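Local coordinates for protein galactitol 1-phosphate 5-dehydrogenase (Escherichia coli, PDB 4UEJ) that catalyses the zinc-dependent oxidation of galactitol 1-phosphate to D-tagatose 6-phosphate, using NAD(+) as the hydride acceptor, at residues A[33-47]-A[330-344]. Numbering follows the deposited sequence.
Sequences ASSGLCGSDLPRIFK and VRDIARNAMPGKVLL
Antiparallel strand pairing at Ser35 and Leu344, continued by helix packing, joins the end of strand 27-36 and helix 41-46, in the GroES-like domain, to the chain's last strand, 341-344, and the end of helix 323-333. Ser35 and Leu344 exchange two backbone hydrogen bonds, and Leu37 N extends the pairing to Val342 O (3.0 Å). Gly36 suits its place because a CB would press on Lys341 CD and Leu343 CD2. Past the Leu37 N bond the strands part, and a water spans the opening from Leu37 O to Val342 N. Lys341, its chain bent at chi2 and chi3 (59° and 61°), brings NZ to 2.9 Å from Leu37 O, above the carbonyl plane, and also salt-bridges Glu60. This grips the backbone just before Cys38, which with His59 binds a zinc ion, by similarity the catalytic one. Flexible, unbranched Met338 lays CE against the Gly39 backbone and 3.6 Å from Leu42 CD1. Ile45's long branch reaches Val330, while its CG2 backs the Phe46 ring toward the rim. That flat ring suits the space between the helix ends: the O of poorly ordered Ala334 sits over its middle, packed but not bonded, with Val330 O at the edge. Cutting Phe46 back to an alanine is likely to open a gap between helix 41-46 and residues 330-334. Val12 of strand 11-16 flanks Ile45 and Val330, and strand 27-36 runs between strands 341-344 and 60-68.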
loop_
_atom_site.group_PDB
_atom_site.type_symbol
_atom_site.label_atom_id
_atom_site.label_comp_id
_atom_site.label_asym_id
_atom_site.label_seq_id
_atom_site.Cartn_x
_atom_site.Cartn_y
_atom_site.Cartn_z
ATOM N N ALA A 33 25.931 -28.535 2.781
ATOM C CA ALA A 33 25.945 -29.330 1.549
ATOM C C ALA A 33 25.720 -28.483 0.305
ATOM O O ALA A 33 26.265 -28.769 -0.761
ATOM C CB ALA A 33 24.892 -30.427 1.618
ATOM N N SER A 34 24.909 -27.441 0.448
ATOM C CA SER A 34 24.503 -26.616 -0.683
ATOM C C SER A 34 24.110 -25.246 -0.163
ATOM O O SER A 34 23.319 -25.143 0.770
ATOM C CB SER A 34 23.339 -27.256 -1.428
ATOM O OG SER A 34 22.917 -26.453 -2.522
ATOM N N SER A 35 24.662 -24.199 -0.760
ATOM C CA SER A 35 24.512 -22.856 -0.215
ATOM C C SER A 35 24.439 -21.829 -1.343
ATOM O O SER A 35 25.389 -21.676 -2.113
ATOM C CB SER A 35 25.676 -22.549 0.741
ATOM O OG SER A 35 25.491 -21.316 1.424
ATOM N N GLY A 36 23.306 -21.142 -1.456
ATOM C CA GLY A 36 23.051 -20.302 -2.616
ATOM C C GLY A 36 23.356 -18.843 -2.399
ATOM O O GLY A 36 23.229 -18.351 -1.278
ATOM N N LEU A 37 23.751 -18.151 -3.469
ATOM C CA LEU A 37 23.916 -16.696 -3.439
ATOM C C LEU A 37 22.607 -15.973 -3.761
ATOM O O LEU A 37 22.020 -16.204 -4.813
ATOM C CB LEU A 37 24.990 -16.265 -4.436
ATOM C CG LEU A 37 25.349 -14.780 -4.517
ATOM C CD1 LEU A 37 26.233 -14.395 -3.347
ATOM C CD2 LEU A 37 26.028 -14.453 -5.839
ATOM N N CYS A 38 22.171 -15.094 -2.859
ATOM C CA CYS A 38 20.950 -14.303 -3.032
ATOM C C CYS A 38 21.227 -12.995 -3.784
ATOM O O CYS A 38 22.323 -12.440 -3.699
ATOM C CB CYS A 38 20.325 -14.007 -1.656
ATOM S SG CYS A 38 18.687 -13.198 -1.652
ATOM N N GLY A 39 20.240 -12.506 -4.524
ATOM C CA GLY A 39 20.342 -11.192 -5.138
ATOM C C GLY A 39 20.704 -10.109 -4.132
ATOM O O GLY A 39 21.446 -9.174 -4.445
ATOM N N SER A 40 20.197 -10.250 -2.913
ATOM C CA SER A 40 20.448 -9.286 -1.845
ATOM C C SER A 40 21.901 -9.298 -1.387
ATOM O O SER A 40 22.351 -8.368 -0.717
ATOM C CB SER A 40 19.532 -9.564 -0.652
ATOM O OG SER A 40 19.790 -10.852 -0.113
ATOM N N ASP A 41 22.635 -10.346 -1.753
ATOM C CA ASP A 41 24.040 -10.464 -1.383
ATOM C C ASP A 41 24.929 -9.572 -2.247
ATOM O O ASP A 41 26.005 -9.149 -1.821
ATOM C CB ASP A 41 24.502 -11.926 -1.488
ATOM C CG ASP A 41 23.982 -12.792 -0.344
ATOM O OD1 ASP A 41 23.857 -12.270 0.788
ATOM O OD2 ASP A 41 23.707 -13.996 -0.568
ATOM N N LEU A 42 24.480 -9.284 -3.464
ATOM C CA LEU A 42 25.284 -8.500 -4.405
ATOM C C LEU A 42 25.651 -7.106 -3.864
ATOM O O LEU A 42 26.817 -6.714 -3.950
ATOM C CB LEU A 42 24.566 -8.383 -5.756
ATOM C CG LEU A 42 24.844 -9.486 -6.784
ATOM C CD1 LEU A 42 24.630 -10.864 -6.197
ATOM C CD2 LEU A 42 23.983 -9.302 -8.027
ATOM N N PRO A 43 24.678 -6.361 -3.295
ATOM C CA PRO A 43 25.073 -5.096 -2.654
ATOM C C PRO A 43 26.033 -5.285 -1.474
ATOM O O PRO A 43 26.843 -4.396 -1.199
ATOM C CB PRO A 43 23.741 -4.515 -2.164
ATOM C CG PRO A 43 22.705 -5.144 -3.019
ATOM C CD PRO A 43 23.210 -6.522 -3.319
ATOM N N ARG A 44 25.937 -6.418 -0.782
ATOM C CA ARG A 44 26.798 -6.672 0.374
ATOM C C ARG A 44 28.228 -6.909 -0.061
ATOM O O ARG A 44 29.168 -6.535 0.633
ATOM C CB ARG A 44 26.296 -7.873 1.185
ATOM C CG ARG A 44 24.911 -7.683 1.778
ATOM C CD ARG A 44 24.488 -8.874 2.654
ATOM N NE ARG A 44 23.119 -8.700 3.139
ATOM C CZ ARG A 44 22.073 -9.400 2.714
ATOM N NH1 ARG A 44 22.226 -10.356 1.802
ATOM N NH2 ARG A 44 20.868 -9.148 3.212
ATOM N N ILE A 45 28.385 -7.526 -1.226
ATOM C CA ILE A 45 29.699 -7.879 -1.733
ATOM C C ILE A 45 30.356 -6.701 -2.440
ATOM O O ILE A 45 31.524 -6.385 -2.200
ATOM C CB ILE A 45 29.614 -9.077 -2.705
ATOM C CG1 ILE A 45 29.010 -10.289 -1.995
ATOM C CG2 ILE A 45 30.987 -9.421 -3.251
ATOM C CD1 ILE A 45 28.613 -11.416 -2.922
ATOM N N PHE A 46 29.599 -6.034 -3.299
ATOM C CA PHE A 46 30.210 -5.070 -4.201
ATOM C C PHE A 46 29.949 -3.609 -3.857
ATOM O O PHE A 46 30.699 -2.731 -4.299
ATOM C CB PHE A 46 29.748 -5.353 -5.629
ATOM C CG PHE A 46 30.199 -6.685 -6.145
ATOM C CD1 PHE A 46 31.471 -6.842 -6.668
ATOM C CD2 PHE A 46 29.366 -7.785 -6.080
ATOM C CE1 PHE A 46 31.895 -8.072 -7.133
ATOM C CE2 PHE A 46 29.787 -9.020 -6.547
ATOM C CZ PHE A 46 31.051 -9.160 -7.073
ATOM N N LYS A 47 28.889 -3.337 -3.095
ATOM C CA LYS A 47 28.473 -1.951 -2.852
ATOM C C LYS A 47 28.645 -1.527 -1.405
ATOM O O LYS A 47 27.952 -0.624 -0.937
ATOM C CB LYS A 47 27.006 -1.721 -3.256
ATOM C CG LYS A 47 26.673 -1.917 -4.733
ATOM C CD LYS A 47 27.912 -2.010 -5.616
ATOM C CE LYS A 47 28.213 -0.788 -6.448
ATOM N NZ LYS A 47 29.574 -0.944 -7.049
ATOM N N VAL A 330 31.238 -15.596 -8.199
ATOM C CA VAL A 330 30.792 -14.389 -7.517
ATOM C C VAL A 330 31.521 -13.164 -8.067
ATOM O O VAL A 330 30.899 -12.155 -8.388
ATOM C CB VAL A 330 31.021 -14.483 -6.000
ATOM C CG1 VAL A 330 30.706 -13.161 -5.333
ATOM C CG2 VAL A 330 30.181 -15.605 -5.407
ATOM N N ARG A 331 32.843 -13.265 -8.179
ATOM C CA ARG A 331 33.647 -12.186 -8.745
ATOM C C ARG A 331 33.206 -11.843 -10.167
ATOM O O ARG A 331 33.149 -10.673 -10.536
ATOM C CB ARG A 331 35.139 -12.555 -8.728
ATOM C CG ARG A 331 35.784 -12.454 -7.348
ATOM C CD ARG A 331 37.302 -12.644 -7.400
ATOM N NE ARG A 331 37.675 -14.052 -7.513
ATOM C CZ ARG A 331 38.156 -14.783 -6.513
ATOM N NH1 ARG A 331 38.338 -14.247 -5.317
ATOM N NH2 ARG A 331 38.463 -16.055 -6.713
ATOM N N ASP A 332 32.871 -12.864 -10.951
ATOM C CA ASP A 332 32.488 -12.660 -12.345
ATOM C C ASP A 332 31.177 -11.894 -12.466
ATOM O O ASP A 332 30.886 -11.311 -13.508
ATOM C CB ASP A 332 32.373 -13.999 -13.078
ATOM C CG ASP A 332 33.720 -14.661 -13.302
ATOM O OD1 ASP A 332 34.740 -13.942 -13.359
ATOM O OD2 ASP A 332 33.758 -15.903 -13.419
ATOM N N ILE A 333 30.387 -11.899 -11.397
ATOM C CA ILE A 333 29.139 -11.153 -11.387
ATOM C C ILE A 333 29.409 -9.661 -11.489
ATOM O O ILE A 333 28.660 -8.937 -12.149
ATOM C CB ILE A 333 28.317 -11.425 -10.110
ATOM C CG1 ILE A 333 28.006 -12.912 -9.979
ATOM C CG2 ILE A 333 27.032 -10.615 -10.108
ATOM C CD1 ILE A 333 27.508 -13.527 -11.243
ATOM N N ALA A 334 30.497 -9.221 -10.856
ATOM C CA ALA A 334 30.752 -7.797 -10.643
ATOM C C ALA A 334 29.467 -7.179 -10.105
ATOM O O ALA A 334 28.949 -7.611 -9.079
ATOM C CB ALA A 334 31.202 -7.118 -11.930
ATOM N N ARG A 335 28.929 -6.191 -10.807
ATOM C CA ARG A 335 27.548 -5.806 -10.558
ATOM C C ARG A 335 26.759 -5.600 -11.831
ATOM O O ARG A 335 26.206 -4.528 -12.083
ATOM C CB ARG A 335 27.459 -4.558 -9.705
ATOM C CG ARG A 335 26.160 -4.530 -8.934
ATOM C CD ARG A 335 26.225 -3.484 -7.892
ATOM N NE ARG A 335 24.987 -2.746 -7.684
ATOM C CZ ARG A 335 24.753 -1.533 -8.172
ATOM N NH1 ARG A 335 25.668 -0.926 -8.920
ATOM N NH2 ARG A 335 23.601 -0.927 -7.920
ATOM N N ASN A 336 26.718 -6.651 -12.632
ATOM C CA ASN A 336 25.792 -6.718 -13.736
ATOM C C ASN A 336 24.597 -7.529 -13.261
ATOM O O ASN A 336 24.388 -7.675 -12.055
ATOM C CB ASN A 336 26.462 -7.334 -14.961
ATOM C CG ASN A 336 27.748 -6.613 -15.334
ATOM O OD1 ASN A 336 28.826 -7.206 -15.349
ATOM N ND2 ASN A 336 27.636 -5.321 -15.623
ATOM N N ALA A 337 23.811 -8.056 -14.189
ATOM C CA ALA A 337 22.652 -8.845 -13.806
ATOM C C ALA A 337 23.079 -10.208 -13.263
ATOM O O ALA A 337 24.070 -10.788 -13.716
ATOM C CB ALA A 337 21.708 -9.011 -14.985
ATOM N N MET A 338 22.337 -10.705 -12.279
ATOM C CA MET A 338 22.525 -12.070 -11.802
ATOM C C MET A 338 22.167 -13.034 -12.934
ATOM O O MET A 338 21.104 -12.911 -13.542
ATOM C CB MET A 338 21.666 -12.340 -10.561
ATOM C CG MET A 338 21.922 -13.690 -9.891
ATOM S SD MET A 338 23.225 -13.645 -8.634
ATOM C CE MET A 338 22.245 -13.353 -7.169
ATOM N N PRO A 339 23.061 -13.987 -13.234
ATOM C CA PRO A 339 22.823 -14.950 -14.317
ATOM C C PRO A 339 21.768 -16.001 -13.956
ATOM O O PRO A 339 20.978 -16.422 -14.798
ATOM C CB PRO A 339 24.197 -15.597 -14.510
ATOM C CG PRO A 339 24.832 -15.511 -13.153
ATOM C CD PRO A 339 24.360 -14.202 -12.575
ATOM N N GLY A 340 21.757 -16.406 -12.694
ATOM C CA GLY A 340 20.894 -17.468 -12.212
ATOM C C GLY A 340 21.433 -17.815 -10.839
ATOM O O GLY A 340 22.325 -17.124 -10.348
ATOM N N LYS A 341 20.914 -18.873 -10.223
ATOM C CA LYS A 341 21.361 -19.240 -8.880
ATOM C C LYS A 341 22.777 -19.786 -8.918
ATOM O O LYS A 341 23.063 -20.780 -9.588
ATOM C CB LYS A 341 20.421 -20.261 -8.243
ATOM C CG LYS A 341 20.834 -20.676 -6.830
ATOM C CD LYS A 341 20.909 -19.485 -5.869
ATOM C CE LYS A 341 19.543 -18.801 -5.741
ATOM N NZ LYS A 341 19.517 -17.724 -4.712
ATOM N N VAL A 342 23.670 -19.106 -8.213
ATOM C CA VAL A 342 25.026 -19.586 -8.038
ATOM C C VAL A 342 25.108 -20.358 -6.726
ATOM O O VAL A 342 24.890 -19.794 -5.655
ATOM C CB VAL A 342 26.025 -18.423 -8.037
ATOM C CG1 VAL A 342 27.444 -18.928 -7.789
ATOM C CG2 VAL A 342 25.939 -17.658 -9.358
ATOM N N LEU A 343 25.396 -21.652 -6.808
ATOM C CA LEU A 343 25.463 -22.480 -5.608
ATOM C C LEU A 343 26.889 -22.794 -5.206
ATOM O O LEU A 343 27.712 -23.159 -6.039
ATOM C CB LEU A 343 24.715 -23.792 -5.806
ATOM C CG LEU A 343 23.198 -23.752 -5.920
ATOM C CD1 LEU A 343 22.681 -25.148 -6.254
ATOM C CD2 LEU A 343 22.608 -23.231 -4.618
ATOM N N LEU A 344 27.166 -22.647 -3.917
ATOM C CA LEU A 344 28.370 -23.208 -3.333
ATOM C C LEU A 344 28.071 -24.637 -2.905
ATOM O O LEU A 344 27.117 -24.890 -2.158
ATOM C CB LEU A 344 28.842 -22.377 -2.141
ATOM C CG LEU A 344 29.968 -22.979 -1.301
ATOM C CD1 LEU A 344 31.279 -23.034 -2.065
ATOM C CD2 LEU A 344 30.144 -22.184 -0.029
HETATM O O HOH W 1 22.799 -16.509 -7.256
#